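Local coordinates for Pli0006 protein (Listeria innocua, PDB 3OP9), which probably binds DNA as a plasmid-encoded transcriptional regulator of the XRE helix-turn-helix type, at residues H8-N13 with D66-Y71; N13-K18 with Y41-E46; H26-L31 with I55-Y60. One frame throughout, in Å; residues are numbered along the deposited sequence. Where two conformers were deposited one is given.

Contact 1. Residues H8-N13 with D66-Y71; sequences HQFAEN and DELVGY
F10 lies alongside L68, the two side chains running the same way, with ring atom CE1 of F10 4.1 Å from CG of L68. Here the first and last helices of the five-helix domain of XRE-type regulators meet, the start of helix 10-21 lying beside the end of helix 65-69. In both side chains CG is anti to the backbone N. The F10 ring also brings CD1 obliquely to within 4.3 Å of CG1 of V69, and L54 and L57 of helix 51-61 continue this apolar cluster.

The polar half joins a helix end to a helix start. Helix 65-69 closes in a Schellman motif with G70, at positive phi, as its C-prime residue: Y71 N bonds D66 O at 3.0 Å, and G70 N bonds E67 O weakly. The carbonyls of L68 and V69 each accept a bond from across the contact. Q9, the N-cap of helix 10-21, gives its backbone N to V69 O at 2.9 Å and 154°. N13 gives ND2 to L68 O at 3.1 Å and 164°, a fairly straight bond lying in the amide plane of N13, although the donor stands 67° out of the carbonyl plane. The other end of that amide is held too, since Q9 NE2 reaches a lone pair of N13 OD1 at 2.8 Å. Bonds at both ends thus fix the amide's rotation.

H8 brings CB to 3.2 Å from V69 O, while its NE2 bonds E52 of the second subunit. Its ND1 accepts from F10 N at 3.3 Å, the donor lying almost exactly in the imidazole plane.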
loop_
_atom_site.group_PDB
_atom_site.type_symbol
_atom_site.label_atom_id
_atom_site.label_comp_id
_atom_site.label_asym_id
_atom_site.label_seq_id
_atom_site.Cartn_x
_atom_site.Cartn_y
_atom_site.Cartn_z
ATOM N N HIS A 8 -4.459 -2.764 -19.145
ATOM C CA HIS A 8 -3.523 -3.565 -18.341
ATOM C C HIS A 8 -2.366 -4.041 -19.207
ATOM O O HIS A 8 -2.437 -3.963 -20.437
ATOM C CB HIS A 8 -4.222 -4.771 -17.716
ATOM C CG HIS A 8 -4.696 -5.788 -18.707
ATOM N ND1 HIS A 8 -3.882 -6.792 -19.185
ATOM C CD2 HIS A 8 -5.907 -5.980 -19.288
ATOM C CE1 HIS A 8 -4.565 -7.554 -20.023
ATOM N NE2 HIS A 8 -5.800 -7.087 -20.095
ATOM N N GLN A 9 -1.311 -4.552 -18.582
ATOM C CA GLN A 9 -0.147 -5.011 -19.337
ATOM C C GLN A 9 0.294 -6.381 -18.831
ATOM O O GLN A 9 1.463 -6.640 -18.587
ATOM C CB GLN A 9 0.965 -3.973 -19.250
ATOM C CG GLN A 9 1.514 -3.736 -17.887
ATOM C CD GLN A 9 2.578 -2.646 -17.901
ATOM O OE1 GLN A 9 2.322 -1.530 -18.362
ATOM N NE2 GLN A 9 3.785 -2.976 -17.431
ATOM N N PHE A 10 -0.674 -7.269 -18.651
ATOM C CA PHE A 10 -0.361 -8.612 -18.170
ATOM C C PHE A 10 0.612 -9.312 -19.137
ATOM O O PHE A 10 1.583 -9.926 -18.715
ATOM C CB PHE A 10 -1.629 -9.451 -18.024
ATOM C CG PHE A 10 -1.346 -10.906 -17.734
ATOM C CD1 PHE A 10 -0.745 -11.285 -16.524
ATOM C CD2 PHE A 10 -1.632 -11.881 -18.680
ATOM C CE1 PHE A 10 -0.469 -12.630 -16.249
ATOM C CE2 PHE A 10 -1.364 -13.220 -18.419
ATOM C CZ PHE A 10 -0.786 -13.598 -17.201
ATOM N N ALA A 11 0.383 -9.214 -20.438
ATOM C CA ALA A 11 1.195 -10.028 -21.336
ATOM C C ALA A 11 2.655 -9.545 -21.278
ATOM O O ALA A 11 3.596 -10.354 -21.273
ATOM C CB ALA A 11 0.663 -9.974 -22.754
ATOM N N GLU A 12 2.831 -8.217 -21.258
ATOM C CA GLU A 12 4.170 -7.593 -21.192
ATOM C C GLU A 12 4.860 -7.977 -19.873
ATOM O O GLU A 12 6.050 -8.306 -19.848
ATOM C CB GLU A 12 4.033 -6.060 -21.335
ATOM C CG GLU A 12 5.354 -5.306 -21.201
ATOM C CD GLU A 12 5.209 -3.784 -21.388
ATOM O OE1 GLU A 12 4.214 -3.332 -22.002
ATOM O OE2 GLU A 12 6.099 -3.039 -20.916
ATOM N N ASN A 13 4.101 -7.944 -18.781
ATOM C CA ASN A 13 4.631 -8.284 -17.455
ATOM C C ASN A 13 5.005 -9.745 -17.348
ATOM O O ASN A 13 6.062 -10.089 -16.816
ATOM C CB ASN A 13 3.621 -7.942 -16.350
ATOM C CG ASN A 13 3.460 -6.464 -16.167
ATOM O OD1 ASN A 13 4.245 -5.684 -16.701
ATOM N ND2 ASN A 13 2.480 -6.064 -15.376
ATOM N N ASP A 66 -2.604 -6.850 -8.676
ATOM C CA ASP A 66 -2.527 -5.543 -9.354
ATOM C C ASP A 66 -1.179 -5.317 -10.052
ATOM O O ASP A 66 -1.143 -4.873 -11.185
ATOM C CB ASP A 66 -2.838 -4.417 -8.365
ATOM C CG ASP A 66 -4.283 -4.505 -7.824
ATOM O OD1 ASP A 66 -4.528 -5.306 -6.907
ATOM O OD2 ASP A 66 -5.193 -3.824 -8.320
ATOM N N GLU A 67 -0.078 -5.605 -9.359
ATOM C CA GLU A 67 1.258 -5.514 -9.949
ATOM C C GLU A 67 1.370 -6.480 -11.141
ATOM O O GLU A 67 1.900 -6.124 -12.199
ATOM C CB GLU A 67 2.333 -5.891 -8.898
ATOM C CG GLU A 67 2.558 -4.829 -7.824
ATOM C CD GLU A 67 3.440 -5.306 -6.654
ATOM O OE1 GLU A 67 3.542 -6.541 -6.415
ATOM O OE2 GLU A 67 4.006 -4.428 -5.960
ATOM N N LEU A 68 0.970 -7.726 -10.940
ATOM C CA LEU A 68 1.058 -8.732 -12.020
ATOM C C LEU A 68 0.354 -8.316 -13.315
ATOM O O LEU A 68 0.895 -8.488 -14.418
ATOM C CB LEU A 68 0.465 -10.058 -11.533
ATOM C CG LEU A 68 0.434 -11.212 -12.529
ATOM C CD1 LEU A 68 1.865 -11.546 -13.032
ATOM C CD2 LEU A 68 -0.246 -12.441 -11.887
ATOM N N VAL A 69 -0.852 -7.766 -13.207
ATOM C CA VAL A 69 -1.525 -7.328 -14.411
ATOM C C VAL A 69 -1.297 -5.877 -14.806
ATOM O O VAL A 69 -1.740 -5.502 -15.874
ATOM C CB VAL A 69 -3.039 -7.601 -14.377
ATOM C CG1 VAL A 69 -3.296 -9.025 -13.983
ATOM C CG2 VAL A 69 -3.758 -6.603 -13.451
ATOM N N GLY A 70 -0.620 -5.058 -13.986
ATOM C CA GLY A 70 -0.408 -3.650 -14.330
ATOM C C GLY A 70 -1.676 -2.801 -14.218
ATOM O O GLY A 70 -1.921 -1.859 -14.991
ATOM N N TYR A 71 -2.484 -3.119 -13.224
ATOM C CA TYR A 71 -3.721 -2.354 -12.963
ATOM C C TYR A 71 -3.434 -1.200 -12.013
ATOM O O TYR A 71 -2.857 -1.420 -10.951
ATOM C CB TYR A 71 -4.789 -3.281 -12.365
ATOM C CG TYR A 71 -6.065 -2.516 -11.970
ATOM C CD1 TYR A 71 -6.924 -2.023 -12.945
ATOM C CD2 TYR A 71 -6.359 -2.244 -10.633
ATOM C CE1 TYR A 71 -8.069 -1.297 -12.595
ATOM C CE2 TYR A 71 -7.506 -1.528 -10.277
ATOM C CZ TYR A 71 -8.352 -1.069 -11.261
ATOM O OH TYR A 71 -9.476 -0.351 -10.912
#

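Contact 2. Residues N13-K18 with Y41-E46; sequences NLSRLK and YYMSGE
Helix 10-21 meets the C-terminal end of helix 36-44 most closely at S15 and M43, whose CA atoms are 5.5 Å apart; the chain leaves the second helix at G45, which has positive phi. M43, a selenomethionine, carries most of the contact. Its CG stands anti to the carbonyl carbon, and a bend at chi2 (-87°) turns the end of the chain across L14 at about a right angle. SE rests 3.6 Å from CA of S15, and the terminal CE presses on L14 at 3.3 Å from CG and 3.4 Å from CD2. Both distances are tighter than usual for carbons, though M43 was modelled in two conformers. CB of K18 approaches the same CE at 4.0 Å. Beside this, CD2 of L14 touches CB of Y42 at 3.8 Å, while the Y42 ring leads away. S15 OG lies 3.3 Å from M43 O but is hydrogen-bonded to A11 O of its own helix. M43 also packs on N25 and I28 of helix 25-32, and K18 NZ bonds N25 OD1, so the contact brings the first helix against both helices of the helix-turn-helix, of which 36-44 is probably the recognition helix.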
loop_
_atom_site.group_PDB
_atom_site.type_symbol
_atom_site.label_atom_id
_atom_site.label_comp_id
_atom_site.label_asym_id
_atom_site.label_seq_id
_atom_site.Cartn_x
_atom_site.Cartn_y
_atom_site.Cartn_z
ATOM N N ASN A 13 4.101 -7.944 -18.781
ATOM C CA ASN A 13 4.631 -8.284 -17.455
ATOM C C ASN A 13 5.005 -9.745 -17.348
ATOM O O ASN A 13 6.062 -10.089 -16.816
ATOM C CB ASN A 13 3.621 -7.942 -16.350
ATOM C CG ASN A 13 3.460 -6.464 -16.167
ATOM O OD1 ASN A 13 4.245 -5.684 -16.701
ATOM N ND2 ASN A 13 2.480 -6.064 -15.376
ATOM N N LEU A 14 4.153 -10.617 -17.876
ATOM C CA LEU A 14 4.459 -12.025 -17.775
ATOM C C LEU A 14 5.720 -12.286 -18.618
ATOM O O LEU A 14 6.583 -13.067 -18.237
ATOM C CB LEU A 14 3.278 -12.876 -18.261
ATOM C CG LEU A 14 3.516 -14.377 -18.049
ATOM C CD1 LEU A 14 3.669 -14.685 -16.561
ATOM C CD2 LEU A 14 2.391 -15.183 -18.631
ATOM N N SER A 15 5.831 -11.607 -19.762
ATOM C CA SER A 15 6.983 -11.787 -20.638
ATOM C C SER A 15 8.272 -11.351 -19.920
ATOM O O SER A 15 9.303 -12.011 -20.017
ATOM C CB SER A 15 6.787 -11.027 -21.959
ATOM O OG SER A 15 5.698 -11.573 -22.720
ATOM N N ARG A 16 8.206 -10.252 -19.175
ATOM C CA ARG A 16 9.384 -9.769 -18.472
ATOM C C ARG A 16 9.750 -10.666 -17.281
ATOM O O ARG A 16 10.931 -10.843 -16.986
ATOM C CB ARG A 16 9.203 -8.343 -17.973
ATOM C CG ARG A 16 10.521 -7.841 -17.368
ATOM C CD ARG A 16 10.481 -6.424 -16.963
ATOM N NE ARG A 16 10.328 -5.504 -18.082
ATOM C CZ ARG A 16 11.328 -5.045 -18.838
ATOM N NH1 ARG A 16 12.579 -5.448 -18.647
ATOM N NH2 ARG A 16 11.059 -4.182 -19.803
ATOM N N LEU A 17 8.745 -11.209 -16.602
ATOM C CA LEU A 17 8.970 -12.144 -15.500
ATOM C C LEU A 17 9.654 -13.394 -16.029
ATOM O O LEU A 17 10.622 -13.879 -15.449
ATOM C CB LEU A 17 7.627 -12.509 -14.827
ATOM C CG LEU A 17 7.075 -11.425 -13.907
ATOM C CD1 LEU A 17 5.626 -11.727 -13.537
ATOM C CD2 LEU A 17 7.953 -11.270 -12.643
ATOM N N LYS A 18 9.160 -13.902 -17.151
ATOM C CA LYS A 18 9.735 -15.077 -17.780
ATOM C C LYS A 18 11.204 -14.844 -18.108
ATOM O O LYS A 18 12.067 -15.709 -17.868
ATOM C CB LYS A 18 8.960 -15.407 -19.054
ATOM C CG LYS A 18 9.467 -16.628 -19.805
ATOM C CD LYS A 18 9.262 -16.475 -21.300
ATOM C CE LYS A 18 9.759 -17.695 -22.071
ATOM N NZ LYS A 18 9.287 -17.696 -23.488
ATOM N N TYR A 41 0.323 -18.019 -25.719
ATOM C CA TYR A 41 -0.732 -17.051 -25.998
ATOM C C TYR A 41 -0.916 -16.027 -24.872
ATOM O O TYR A 41 -1.294 -14.907 -25.147
ATOM C CB TYR A 41 -2.050 -17.735 -26.268
ATOM C CG TYR A 41 -2.009 -18.658 -27.480
ATOM C CD1 TYR A 41 -1.163 -18.402 -28.573
ATOM C CD2 TYR A 41 -2.806 -19.774 -27.524
ATOM C CE1 TYR A 41 -1.139 -19.270 -29.683
ATOM C CE2 TYR A 41 -2.800 -20.649 -28.630
ATOM C CZ TYR A 41 -1.966 -20.388 -29.694
ATOM O OH TYR A 41 -1.972 -21.264 -30.759
ATOM N N TYR A 42 -0.677 -16.406 -23.619
ATOM C CA TYR A 42 -0.659 -15.408 -22.537
ATOM C C TYR A 42 0.347 -14.322 -22.825
ATOM O O TYR A 42 0.070 -13.135 -22.607
ATOM C CB TYR A 42 -0.244 -16.020 -21.205
ATOM C CG TYR A 42 -1.246 -16.929 -20.552
ATOM C CD1 TYR A 42 -2.581 -16.946 -20.939
ATOM C CD2 TYR A 42 -0.843 -17.784 -19.545
ATOM C CE1 TYR A 42 -3.496 -17.816 -20.313
ATOM C CE2 TYR A 42 -1.727 -18.639 -18.929
ATOM C CZ TYR A 42 -3.047 -18.656 -19.307
ATOM O OH TYR A 42 -3.890 -19.529 -18.639
HETATM N N MSE A 43 1.532 -14.744 -23.270
HETATM C CA MSE A 43 2.679 -13.845 -23.451
HETATM C C MSE A 43 2.468 -12.893 -24.613
HETATM O O MSE A 43 2.973 -11.780 -24.598
HETATM C CB MSE A 43 3.971 -14.633 -23.700
HETATM C CG MSE A 43 4.332 -15.645 -22.627
HETATM SE SE MSE A 43 5.377 -14.952 -21.112
HETATM C CE MSE A 43 5.212 -16.531 -19.972
ATOM N N SER A 44 1.731 -13.335 -25.623
ATOM C CA SER A 44 1.534 -12.549 -26.823
ATOM C C SER A 44 0.279 -11.717 -26.671
ATOM O O SER A 44 -0.031 -10.885 -27.524
ATOM C CB SER A 44 1.422 -13.458 -28.041
ATOM O OG SER A 44 0.269 -14.253 -27.935
ATOM N N GLY A 45 -0.448 -11.964 -25.585
ATOM C CA GLY A 45 -1.687 -11.260 -25.296
ATOM C C GLY A 45 -2.898 -11.780 -26.066
ATOM O O GLY A 45 -3.959 -11.164 -26.064
ATOM N N GLU A 46 -2.737 -12.919 -26.722
ATOM C CA GLU A 46 -3.815 -13.476 -27.532
ATOM C C GLU A 46 -4.920 -14.076 -26.673
ATOM O O GLU A 46 -6.058 -14.217 -27.119
ATOM C CB GLU A 46 -3.257 -14.523 -28.485
ATOM C CG GLU A 46 -2.455 -13.912 -29.624
ATOM C CD GLU A 46 -2.018 -14.939 -30.635
ATOM O OE1 GLU A 46 -2.753 -15.146 -31.621
ATOM O OE2 GLU A 46 -0.940 -15.540 -30.437
#

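Contact 3. Residues H26-L31 with I55-Y60; sequences HQIAEL and IRLATY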
loop_
_atom_site.group_PDB
_atom_site.type_symbol
_atom_site.label_atom_id
_atom_site.label_comp_id
_atom_site.label_asym_id
_atom_site.label_seq_id
_atom_site.Cartn_x
_atom_site.Cartn_y
_atom_site.Cartn_z
ATOM N N HIS A 26 7.203 -23.985 -20.869
ATOM C CA HIS A 26 6.693 -25.267 -20.362
ATOM C C HIS A 26 6.750 -25.350 -18.824
ATOM O O HIS A 26 5.940 -26.054 -18.219
ATOM C CB HIS A 26 7.412 -26.478 -20.997
ATOM C CG HIS A 26 8.760 -26.764 -20.410
ATOM N ND1 HIS A 26 9.938 -26.400 -21.031
ATOM C CD2 HIS A 26 9.119 -27.375 -19.257
ATOM C CE1 HIS A 26 10.962 -26.763 -20.280
ATOM N NE2 HIS A 26 10.492 -27.353 -19.194
ATOM N N GLN A 27 7.686 -24.627 -18.206
ATOM C CA GLN A 27 7.781 -24.552 -16.748
ATOM C C GLN A 27 6.600 -23.770 -16.169
ATOM O O GLN A 27 5.998 -24.164 -15.156
ATOM C CB GLN A 27 9.095 -23.891 -16.338
ATOM C CG GLN A 27 10.314 -24.745 -16.703
ATOM C CD GLN A 27 11.631 -24.100 -16.329
ATOM O OE1 GLN A 27 11.935 -23.002 -16.768
ATOM N NE2 GLN A 27 12.431 -24.798 -15.516
ATOM N N ILE A 28 6.252 -22.665 -16.816
ATOM C CA ILE A 28 5.083 -21.915 -16.393
ATOM C C ILE A 28 3.834 -22.750 -16.653
ATOM O O ILE A 28 2.903 -22.738 -15.842
ATOM C CB ILE A 28 5.005 -20.555 -17.107
ATOM C CG1 ILE A 28 6.216 -19.709 -16.699
ATOM C CG2 ILE A 28 3.685 -19.841 -16.798
ATOM C CD1 ILE A 28 6.480 -18.513 -17.613
ATOM N N ALA A 29 3.815 -23.483 -17.773
ATOM C CA ALA A 29 2.643 -24.289 -18.116
ATOM C C ALA A 29 2.431 -25.330 -17.027
ATOM O O ALA A 29 1.300 -25.596 -16.610
ATOM C CB ALA A 29 2.821 -24.979 -19.481
ATOM N N GLU A 30 3.533 -25.915 -16.571
ATOM C CA GLU A 30 3.469 -26.951 -15.541
ATOM C C GLU A 30 2.908 -26.342 -14.263
ATOM O O GLU A 30 2.090 -26.961 -13.602
ATOM C CB GLU A 30 4.850 -27.589 -15.305
ATOM C CG GLU A 30 5.134 -28.806 -16.196
ATOM C CD GLU A 30 6.516 -28.784 -16.869
ATOM O OE1 GLU A 30 7.529 -28.519 -16.179
ATOM O OE2 GLU A 30 6.586 -29.040 -18.094
ATOM N N LEU A 31 3.332 -25.121 -13.932
ATOM C CA LEU A 31 2.855 -24.420 -12.735
ATOM C C LEU A 31 1.338 -24.197 -12.766
ATOM O O LEU A 31 0.655 -24.291 -11.749
ATOM C CB LEU A 31 3.546 -23.056 -12.625
ATOM C CG LEU A 31 3.129 -22.143 -11.472
ATOM C CD1 LEU A 31 3.699 -22.625 -10.136
ATOM C CD2 LEU A 31 3.573 -20.719 -11.747
ATOM N N ILE A 55 -3.950 -15.842 -9.667
ATOM C CA ILE A 55 -3.580 -16.029 -8.257
ATOM C C ILE A 55 -2.393 -16.976 -8.104
ATOM O O ILE A 55 -1.508 -16.738 -7.279
ATOM C CB ILE A 55 -4.773 -16.529 -7.411
ATOM C CG1 ILE A 55 -5.734 -15.362 -7.158
ATOM C CG2 ILE A 55 -4.300 -17.084 -6.051
ATOM C CD1 ILE A 55 -7.100 -15.806 -6.719
ATOM N N ARG A 56 -2.356 -18.042 -8.903
ATOM C CA ARG A 56 -1.213 -18.941 -8.840
ATOM C C ARG A 56 0.046 -18.198 -9.271
ATOM O O ARG A 56 1.098 -18.394 -8.668
ATOM C CB ARG A 56 -1.380 -20.188 -9.726
ATOM C CG ARG A 56 -2.415 -21.179 -9.273
ATOM C CD ARG A 56 -2.355 -22.429 -10.154
ATOM N NE ARG A 56 -3.258 -23.487 -9.707
ATOM C CZ ARG A 56 -3.042 -24.258 -8.644
ATOM N NH1 ARG A 56 -1.956 -24.085 -7.904
ATOM N NH2 ARG A 56 -3.919 -25.200 -8.315
ATOM N N LEU A 57 -0.041 -17.359 -10.309
ATOM C CA LEU A 57 1.159 -16.621 -10.748
ATOM C C LEU A 57 1.584 -15.578 -9.707
ATOM O O LEU A 57 2.781 -15.399 -9.408
ATOM C CB LEU A 57 0.897 -15.916 -12.090
ATOM C CG LEU A 57 0.732 -16.856 -13.292
ATOM C CD1 LEU A 57 0.160 -16.139 -14.478
ATOM C CD2 LEU A 57 2.100 -17.468 -13.610
ATOM N N ALA A 58 0.616 -14.862 -9.157
ATOM C CA ALA A 58 0.965 -13.810 -8.181
ATOM C C ALA A 58 1.618 -14.443 -6.961
ATOM O O ALA A 58 2.553 -13.891 -6.381
ATOM C CB ALA A 58 -0.285 -13.032 -7.773
ATOM N N THR A 59 1.112 -15.613 -6.559
ATOM C CA THR A 59 1.649 -16.288 -5.388
ATOM C C THR A 59 3.083 -16.770 -5.705
ATOM O O THR A 59 3.993 -16.626 -4.893
ATOM C CB THR A 59 0.734 -17.475 -5.002
ATOM O OG1 THR A 59 -0.561 -16.965 -4.656
ATOM C CG2 THR A 59 1.307 -18.250 -3.819
ATOM N N TYR A 60 3.275 -17.330 -6.894
ATOM C CA TYR A 60 4.593 -17.869 -7.259
ATOM C C TYR A 60 5.664 -16.759 -7.260
ATOM O O TYR A 60 6.745 -16.935 -6.716
ATOM C CB TYR A 60 4.536 -18.546 -8.622
ATOM C CG TYR A 60 5.872 -19.115 -8.992
ATOM C CD1 TYR A 60 6.283 -20.340 -8.478
ATOM C CD2 TYR A 60 6.752 -18.411 -9.800
ATOM C CE1 TYR A 60 7.528 -20.866 -8.786
ATOM C CE2 TYR A 60 8.003 -18.944 -10.113
ATOM C CZ TYR A 60 8.369 -20.171 -9.597
ATOM O OH TYR A 60 9.600 -20.713 -9.898
#
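Apolar contacts account for most of this meeting of helices 25-32 and 51-61, and L31 is their hub. Its CG is anti to the backbone N (chi1 177°), which carries the two methyls toward the other helix. CD1 lies 3.8 Å from CD1 of Y60, approaching the ring obliquely, and CD2 sits 3.9 Å from CB of Y60. The tyrosine likewise has CG anti to its backbone N (chi1 -179°); the two side chains cross obliquely. Deeper in, CD2 of L57 meets CD2 of L31 at 4.0 Å and CG2 of I28 at 4.3 Å, so one methyl touches two residues a helical turn apart.

The axes of the short segments come no closer than 11.2 Å and their directions differ by 114°, so the interface is bridged mainly by side chains. In the XRE-type fold this pairs the first helix of the helix-turn-helix with the fourth helix of the domain. L57 also packs on L32 and on L68 of helix 65-69, while I28 packs on M43 of helix 36-44, so that the same apolar core takes in helices 36-44 and 65-69.

Polar groups play a lesser part. The extended R56 chain brings its CD to 3.9 Å from L31 O, a van der Waals approach by the aliphatic part of the arginine. Another face of helix 51-61 meets the second subunit, where T59 OG1 is hydrogen-bonded to Y71 OH of that chain.

In the fold
From the N terminus, helix 10-21 enters two contacts, with N13 common to both. Contact 1 closes the longest loop, bringing the start of this helix to the end of helix 65-69, and the loops of contacts 2 and 3 lie wholly within it. Those two cross: their segments alternate along the chain as 13-18, 26-31, 41-46 and 55-60, so neither contains the other. They meet where CE of M43 lies 3.3 Å from CD1 of I28. Contacts 1 and 3 meet at L57. Together the three tie all five helices of the helix-turn-helix domain; the second subunit reaches all three contacts, and the third also touches contacts 1 and 2.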